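Side-chain contacts in serine acetyltransferase (Neisseria gonorrhoeae, PDB 6WYE), which probably catalyses transfer of the acetyl group from acetyl-CoA to L-serine, giving O-acetyl-L-serine, the first of two steps from serine to cysteine: residues I141-R144 / L145-G149; Q158-M161 / S162-G166; P50-A53 / S54-H57. All blocks are in the same frame, centred on the assembly; numbering follows the deposited sequence.

All three contacts are local, each within or at the end of a helix, and they follow the chain in the order contact 3, contact 1, contact 2. Contact 3 opens helix 53-61, inside the N-terminal serine acetyltransferase family region. Contact 1 closes helix 131-147 and contact 2 closes helix 151-165, successive helices that pack on each other: the centres of contacts 1 and 2 are 16 Å apart, and Asn142 touches Gln158 and Met161. Contact 3 stands apart, its centre 32 Å from contact 1 and 26 Å from contact 2. Contacts 2 and 3 both meet other subunits of the six-chain assembly, whereas contact 1 touches none.

Contact 1: I141-R144 / L145-G149; sequences INHR and LYLDG
Asp148 OD1 takes the salt bridge of this helix end, from Arg144 NH1 at 2.9 Å. The donor reaches the syn side of the carboxylate but lies 30° out of its plane, and the bond is somewhat bent at the hydrogen. The guanidinium and carboxylate planes are only 22° apart. Arg144 starts with CG anti to its backbone N (chi1 167°), then bends at both chi2 and chi3, which folds the chain back over the last turn; on the way CD passes 3.3 Å from Asp148 OD2. The same NH1 also lies 3.5 Å from Leu147 CB, the arginine crossing that leucine at about a right angle. Arg144 NH2 has a long, weak ion pair with Asp99.

One residue earlier, Leu147 lays CD1 over a face of the His143 ring in a CH-pi contact, 4.0 Å from the centroid and nearest to NE2. The ring's rotation is fixed at its other nitrogen, where ND1 is hydrogen-bonded to Pro171 O. Leu145 turns to a different side of the helix, into the protein, and packs on Ile91 of helix 85-98 and on Leu153 and Leu157 of helix 151-165.

Backbone bonds run from Leu145 N to Ile141 O and on to Asp148 N, which meets Arg144 O at 3.0 Å. Gly149 N then turns back to Tyr146 O at 2.9 Å, and with positive phi at Gly149 helix 131-147 ends in a Schellman motif.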
loop_
_atom_site.group_PDB
_atom_site.type_symbol
_atom_site.label_atom_id
_atom_site.label_comp_id
_atom_site.label_asym_id
_atom_site.label_seq_id
_atom_site.Cartn_x
_atom_site.Cartn_y
_atom_site.Cartn_z
ATOM N N ILE A 141 0.591 -2.230 26.517
ATOM C CA ILE A 141 1.518 -1.202 26.043
ATOM C C ILE A 141 0.829 0.157 26.001
ATOM O O ILE A 141 1.391 1.174 26.435
ATOM C CB ILE A 141 2.090 -1.585 24.666
ATOM C CG1 ILE A 141 2.751 -2.963 24.737
ATOM C CG2 ILE A 141 3.083 -0.528 24.195
ATOM C CD1 ILE A 141 3.202 -3.496 23.388
ATOM N N ASN A 142 -0.409 0.198 25.494
ATOM C CA ASN A 142 -1.142 1.461 25.443
ATOM C C ASN A 142 -1.255 2.089 26.822
ATOM O O ASN A 142 -1.093 3.309 26.973
ATOM C CB ASN A 142 -2.536 1.254 24.850
ATOM C CG ASN A 142 -2.901 2.346 23.879
ATOM O OD1 ASN A 142 -2.032 2.870 23.181
ATOM N ND2 ASN A 142 -4.180 2.714 23.835
ATOM N N HIS A 143 -1.516 1.267 27.839
ATOM C CA HIS A 143 -1.620 1.770 29.201
ATOM C C HIS A 143 -0.306 2.394 29.652
ATOM O O HIS A 143 -0.298 3.469 30.266
ATOM C CB HIS A 143 -2.038 0.633 30.137
ATOM C CG HIS A 143 -2.337 1.074 31.533
ATOM N ND1 HIS A 143 -3.261 2.056 31.825
ATOM C CD2 HIS A 143 -1.843 0.658 32.724
ATOM C CE1 HIS A 143 -3.323 2.225 33.133
ATOM N NE2 HIS A 143 -2.470 1.390 33.703
ATOM N N ARG A 144 0.818 1.746 29.325
ATOM C CA ARG A 144 2.133 2.295 29.653
ATOM C C ARG A 144 2.366 3.636 28.957
ATOM O O ARG A 144 2.873 4.582 29.572
ATOM C CB ARG A 144 3.217 1.270 29.288
ATOM C CG ARG A 144 4.682 1.756 29.264
ATOM C CD ARG A 144 5.098 2.565 30.496
ATOM N NE ARG A 144 4.924 1.819 31.736
ATOM C CZ ARG A 144 4.593 2.369 32.902
ATOM N NH1 ARG A 144 4.408 3.682 32.991
ATOM N NH2 ARG A 144 4.457 1.604 33.977
ATOM N N LEU A 145 2.024 3.731 27.670
ATOM C CA LEU A 145 2.170 4.992 26.944
ATOM C C LEU A 145 1.328 6.090 27.586
ATOM O O LEU A 145 1.737 7.258 27.635
ATOM C CB LEU A 145 1.778 4.792 25.478
ATOM C CG LEU A 145 2.729 3.903 24.682
ATOM C CD1 LEU A 145 2.253 3.719 23.250
ATOM C CD2 LEU A 145 4.139 4.514 24.716
ATOM N N TYR A 146 0.139 5.730 28.063
ATOM C CA TYR A 146 -0.748 6.681 28.720
ATOM C C TYR A 146 -0.147 7.180 30.029
ATOM O O TYR A 146 -0.138 8.388 30.301
ATOM C CB TYR A 146 -2.102 6.003 28.974
ATOM C CG TYR A 146 -3.197 6.871 29.552
ATOM C CD1 TYR A 146 -3.941 7.714 28.743
ATOM C CD2 TYR A 146 -3.526 6.801 30.898
ATOM C CE1 TYR A 146 -4.970 8.498 29.272
ATOM C CE2 TYR A 146 -4.542 7.577 31.433
ATOM C CZ TYR A 146 -5.260 8.423 30.618
ATOM O OH TYR A 146 -6.277 9.195 31.153
ATOM N N LEU A 147 0.358 6.257 30.854
ATOM C CA LEU A 147 0.951 6.625 32.136
ATOM C C LEU A 147 2.174 7.512 31.972
ATOM O O LEU A 147 2.412 8.385 32.811
ATOM C CB LEU A 147 1.329 5.367 32.923
ATOM C CG LEU A 147 0.142 4.531 33.401
ATOM C CD1 LEU A 147 0.593 3.219 34.061
ATOM C CD2 LEU A 147 -0.722 5.358 34.343
ATOM N N ASP A 148 2.971 7.294 30.918
ATOM C CA ASP A 148 4.106 8.153 30.597
ATOM C C ASP A 148 3.690 9.503 30.021
ATOM O O ASP A 148 4.567 10.296 29.661
ATOM C CB ASP A 148 5.051 7.449 29.622
ATOM C CG ASP A 148 5.610 6.153 30.179
ATOM O OD1 ASP A 148 5.399 5.860 31.375
ATOM O OD2 ASP A 148 6.258 5.416 29.410
ATOM N N GLY A 149 2.394 9.773 29.869
ATOM C CA GLY A 149 1.957 11.055 29.369
ATOM C C GLY A 149 1.781 11.158 27.869
ATOM O O GLY A 149 1.569 12.269 27.368
#

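Contact 2: Q158-M161 / S162-G166; sequences QNRM and SEVFG
Arg160 spans a helical turn to reach Glu163 and Val164. From CB its chain leaves beside the backbone N and bends at chi2 and again at chi3, bringing CD to 3.8 Å from Glu163 OE1. Farther out, CZ and both terminal nitrogens lie over Val164 CG2, which sits 3.1 Å above the guanidinium plane, offset toward its rim. Glu163 OE1 lies in the guanidinium plane, and Arg160 NH1 meets it nearly along its C-O axis in a salt bridge of 3.2 Å. The carboxylate is turned 77° from that plane, and one bond links the two groups, not a flat, two-pronged pair. The remaining nitrogens of Arg160 go to the end of helix 66-78 and just beyond it, NE to Leu78 O and NH2 to Gly79 O.

Glu163 sends its other oxygen elsewhere. OE2 receives a hydrogen bond from a water, modelled so close that its length should carry little weight, and the same water accepts one from Asn159 ND2 at 2.9 Å, closing a bridge across one turn. Both Asn159 OD1 and Glu163 OE2 are also bound by Lys77 NZ of the second subunit, while Ser162 OG bonds to Lys131 of that subunit.

On another side of the helix, Met161 CG approaches Phe165 CD2 at 4.3 Å, and the two pack together on helices 66-78 and 131-147.

The chemistry is that of a carboxylate divided between two chains: one oxygen pairs with an arginine of its own helix, the other with a lysine across the interface. This would favour the ionised form of Glu163 and ties the end of helix 151-165 into the assembly.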
loop_
_atom_site.group_PDB
_atom_site.type_symbol
_atom_site.label_atom_id
_atom_site.label_comp_id
_atom_site.label_asym_id
_atom_site.label_seq_id
_atom_site.Cartn_x
_atom_site.Cartn_y
_atom_site.Cartn_z
ATOM N N GLN A 158 -5.921 3.608 20.827
ATOM C CA GLN A 158 -7.206 3.072 21.287
ATOM C C GLN A 158 -8.177 2.958 20.123
ATOM O O GLN A 158 -8.870 1.948 19.968
ATOM C CB GLN A 158 -7.814 3.961 22.374
ATOM C CG GLN A 158 -9.254 3.565 22.786
ATOM C CD GLN A 158 -9.935 4.614 23.657
ATOM O OE1 GLN A 158 -9.422 5.713 23.827
ATOM N NE2 GLN A 158 -11.099 4.277 24.202
ATOM N N ASN A 159 -8.201 4.007 19.294
ATOM C CA ASN A 159 -9.085 4.058 18.098
ATOM C C ASN A 159 -8.640 2.987 17.097
ATOM O O ASN A 159 -9.521 2.301 16.541
ATOM C CB ASN A 159 -9.101 5.451 17.462
ATOM C CG ASN A 159 -9.856 5.492 16.150
ATOM O OD1 ASN A 159 -9.270 5.747 15.100
ATOM N ND2 ASN A 159 -11.154 5.242 16.201
ATOM N N ARG A 160 -7.327 2.852 16.880
ATOM C CA ARG A 160 -6.823 1.851 15.940
ATOM C C ARG A 160 -7.172 0.445 16.406
ATOM O O ARG A 160 -7.579 -0.403 15.600
ATOM C CB ARG A 160 -5.299 1.961 15.786
ATOM C CG ARG A 160 -4.804 2.946 14.756
ATOM C CD ARG A 160 -5.409 2.661 13.398
ATOM N NE ARG A 160 -4.653 1.673 12.646
ATOM C CZ ARG A 160 -5.197 0.882 11.731
ATOM N NH1 ARG A 160 -6.499 0.975 11.476
ATOM N NH2 ARG A 160 -4.449 0.005 11.081
ATOM N N MET A 161 -6.978 0.173 17.700
ATOM C CA MET A 161 -7.378 -1.109 18.275
ATOM C C MET A 161 -8.860 -1.373 18.065
ATOM O O MET A 161 -9.265 -2.510 17.793
ATOM C CB MET A 161 -7.066 -1.138 19.768
ATOM C CG MET A 161 -5.575 -1.305 20.115
ATOM S SD MET A 161 -5.234 -0.730 21.800
ATOM C CE MET A 161 -6.263 -1.860 22.745
ATOM N N SER A 162 -9.693 -0.352 18.271
ATOM C CA SER A 162 -11.124 -0.554 18.100
ATOM C C SER A 162 -11.454 -0.876 16.642
ATOM O O SER A 162 -12.287 -1.747 16.358
ATOM C CB SER A 162 -11.879 0.671 18.605
ATOM O OG SER A 162 -13.266 0.479 18.483
ATOM N N GLU A 163 -10.803 -0.183 15.703
ATOM C CA GLU A 163 -11.021 -0.445 14.285
ATOM C C GLU A 163 -10.539 -1.835 13.890
ATOM O O GLU A 163 -11.263 -2.587 13.232
ATOM C CB GLU A 163 -10.311 0.621 13.441
ATOM C CG GLU A 163 -11.021 1.954 13.425
ATOM C CD GLU A 163 -10.259 2.975 12.614
ATOM O OE1 GLU A 163 -9.054 2.742 12.356
ATOM O OE2 GLU A 163 -10.862 3.996 12.232
ATOM N N VAL A 164 -9.311 -2.195 14.279
ATOM C CA VAL A 164 -8.694 -3.403 13.732
ATOM C C VAL A 164 -9.164 -4.638 14.475
ATOM O O VAL A 164 -9.428 -5.681 13.860
ATOM C CB VAL A 164 -7.156 -3.289 13.773
ATOM C CG1 VAL A 164 -6.508 -4.621 13.376
ATOM C CG2 VAL A 164 -6.674 -2.156 12.859
ATOM N N PHE A 165 -9.284 -4.543 15.804
ATOM C CA PHE A 165 -9.635 -5.685 16.634
ATOM C C PHE A 165 -11.103 -5.710 17.032
ATOM O O PHE A 165 -11.558 -6.721 17.565
ATOM C CB PHE A 165 -8.780 -5.714 17.913
ATOM C CG PHE A 165 -7.285 -5.807 17.666
ATOM C CD1 PHE A 165 -6.783 -6.545 16.605
ATOM C CD2 PHE A 165 -6.389 -5.158 18.509
ATOM C CE1 PHE A 165 -5.416 -6.636 16.383
ATOM C CE2 PHE A 165 -5.024 -5.244 18.296
ATOM C CZ PHE A 165 -4.531 -5.996 17.231
ATOM N N GLY A 166 -11.861 -4.649 16.763
ATOM C CA GLY A 166 -13.219 -4.608 17.263
ATOM C C GLY A 166 -13.288 -4.551 18.773
ATOM O O GLY A 166 -14.300 -4.933 19.353
HETATM O O HOH W 1 -12.549 5.241 13.650
#

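Contact 3: P50-A53 / S54-H57; sequences PMLA and SFLH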
loop_
_atom_site.group_PDB
_atom_site.type_symbol
_atom_site.label_atom_id
_atom_site.label_comp_id
_atom_site.label_asym_id
_atom_site.label_seq_id
_atom_site.Cartn_x
_atom_site.Cartn_y
_atom_site.Cartn_z
ATOM N N PRO A 50 4.825 -23.160 2.904
ATOM C CA PRO A 50 5.692 -22.191 2.218
ATOM C C PRO A 50 5.042 -20.841 1.958
ATOM O O PRO A 50 5.764 -19.842 1.900
ATOM C CB PRO A 50 6.038 -22.914 0.910
ATOM C CG PRO A 50 6.018 -24.371 1.304
ATOM C CD PRO A 50 4.881 -24.497 2.279
ATOM N N MET A 51 3.712 -20.776 1.802
ATOM C CA MET A 51 3.022 -19.491 1.682
ATOM C C MET A 51 3.360 -18.541 2.827
ATOM O O MET A 51 3.348 -17.317 2.645
ATOM C CB MET A 51 1.497 -19.696 1.644
ATOM C CG MET A 51 0.948 -20.422 0.417
ATOM S SD MET A 51 1.129 -19.480 -1.108
ATOM C CE MET A 51 0.488 -17.893 -0.585
ATOM N N LEU A 52 3.614 -19.072 4.023
ATOM C CA LEU A 52 3.771 -18.254 5.221
ATOM C C LEU A 52 5.187 -18.282 5.787
ATOM O O LEU A 52 5.431 -17.713 6.854
ATOM C CB LEU A 52 2.760 -18.701 6.281
ATOM C CG LEU A 52 1.313 -18.310 5.954
ATOM C CD1 LEU A 52 0.323 -18.890 6.963
ATOM C CD2 LEU A 52 1.212 -16.788 5.943
ATOM N N ALA A 53 6.132 -18.917 5.093
ATOM C CA ALA A 53 7.455 -19.126 5.675
ATOM C C ALA A 53 8.160 -17.807 5.961
ATOM O O ALA A 53 8.718 -17.625 7.045
ATOM C CB ALA A 53 8.297 -20.002 4.747
ATOM N N SER A 54 8.111 -16.853 5.023
ATOM C CA SER A 54 8.882 -15.627 5.218
ATOM C C SER A 54 8.243 -14.705 6.246
ATOM O O SER A 54 8.957 -14.011 6.981
ATOM C CB SER A 54 9.022 -14.885 3.893
ATOM O OG SER A 54 9.803 -15.639 2.985
ATOM N N PHE A 55 6.916 -14.732 6.349
ATOM C CA PHE A 55 6.233 -14.041 7.438
ATOM C C PHE A 55 6.672 -14.590 8.791
ATOM O O PHE A 55 6.980 -13.820 9.710
ATOM C CB PHE A 55 4.726 -14.178 7.244
ATOM C CG PHE A 55 3.917 -14.182 8.523
ATOM C CD1 PHE A 55 3.788 -13.039 9.290
ATOM C CD2 PHE A 55 3.221 -15.322 8.903
ATOM C CE1 PHE A 55 3.006 -13.040 10.456
ATOM C CE2 PHE A 55 2.429 -15.336 10.057
ATOM C CZ PHE A 55 2.321 -14.189 10.837
ATOM N N LEU A 56 6.701 -15.925 8.929
ATOM C CA LEU A 56 7.093 -16.537 10.202
ATOM C C LEU A 56 8.555 -16.266 10.530
ATOM O O LEU A 56 8.904 -16.092 11.704
ATOM C CB LEU A 56 6.818 -18.041 10.174
ATOM C CG LEU A 56 5.338 -18.378 10.068
ATOM C CD1 LEU A 56 5.155 -19.851 9.776
ATOM C CD2 LEU A 56 4.601 -17.962 11.365
ATOM N N HIS A 57 9.422 -16.224 9.511
ATOM C CA HIS A 57 10.827 -15.906 9.747
ATOM C C HIS A 57 11.007 -14.440 10.137
ATOM O O HIS A 57 11.806 -14.127 11.026
ATOM C CB HIS A 57 11.671 -16.251 8.508
ATOM C CG HIS A 57 12.316 -17.608 8.565
ATOM N ND1 HIS A 57 11.683 -18.756 8.132
ATOM C CD2 HIS A 57 13.538 -17.999 9.006
ATOM C CE1 HIS A 57 12.488 -19.793 8.300
ATOM N NE2 HIS A 57 13.619 -19.361 8.829
HETATM O O HOH W 2 5.161 -15.458 4.135
#
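Leu56 N meets Leu52 O at 3.0 Å in the first turn of helix 53-61, where Leu52 holds the N-cap position. The next backbone bond follows at once, His57 N meeting Ala53 O at 2.9 Å.

Water supplies another link. It donates to Met51 O and accepts from Phe55 N at 2.9 Å, so an N-H of the opening turn is joined to the preceding loop.

Ser54 OG is hydrogen-bonded to Pro50 O of the fourth subunit, and Pro50 O here is bound in return by Ser54 OG of that subunit; the reciprocal pair joins two copies of this helix start. A weak bond from His57 ND1 to Ala53 O is doubtful, because the ring has a second conformer.

The apolar contacts lie along Leu52. Its CG sits beside the backbone N (chi1 -72°), and from there the side chain runs next to that of Phe55, both pointing the same way, with Leu52 CD2 3.9 Å from Phe55 CD2. Beyond the pair, Phe55 rests on Tyr129 of helix 124-129, and Leu56 fills in against Thr42, Ala45 and Ala46 of helix 34-48. Leu52 and Phe55 also pack on Ile82 of the third subunit. Leu56 CD1 approaches Leu52 CB at 4.4 Å, while its CG lies 3.3 Å from Leu52 O.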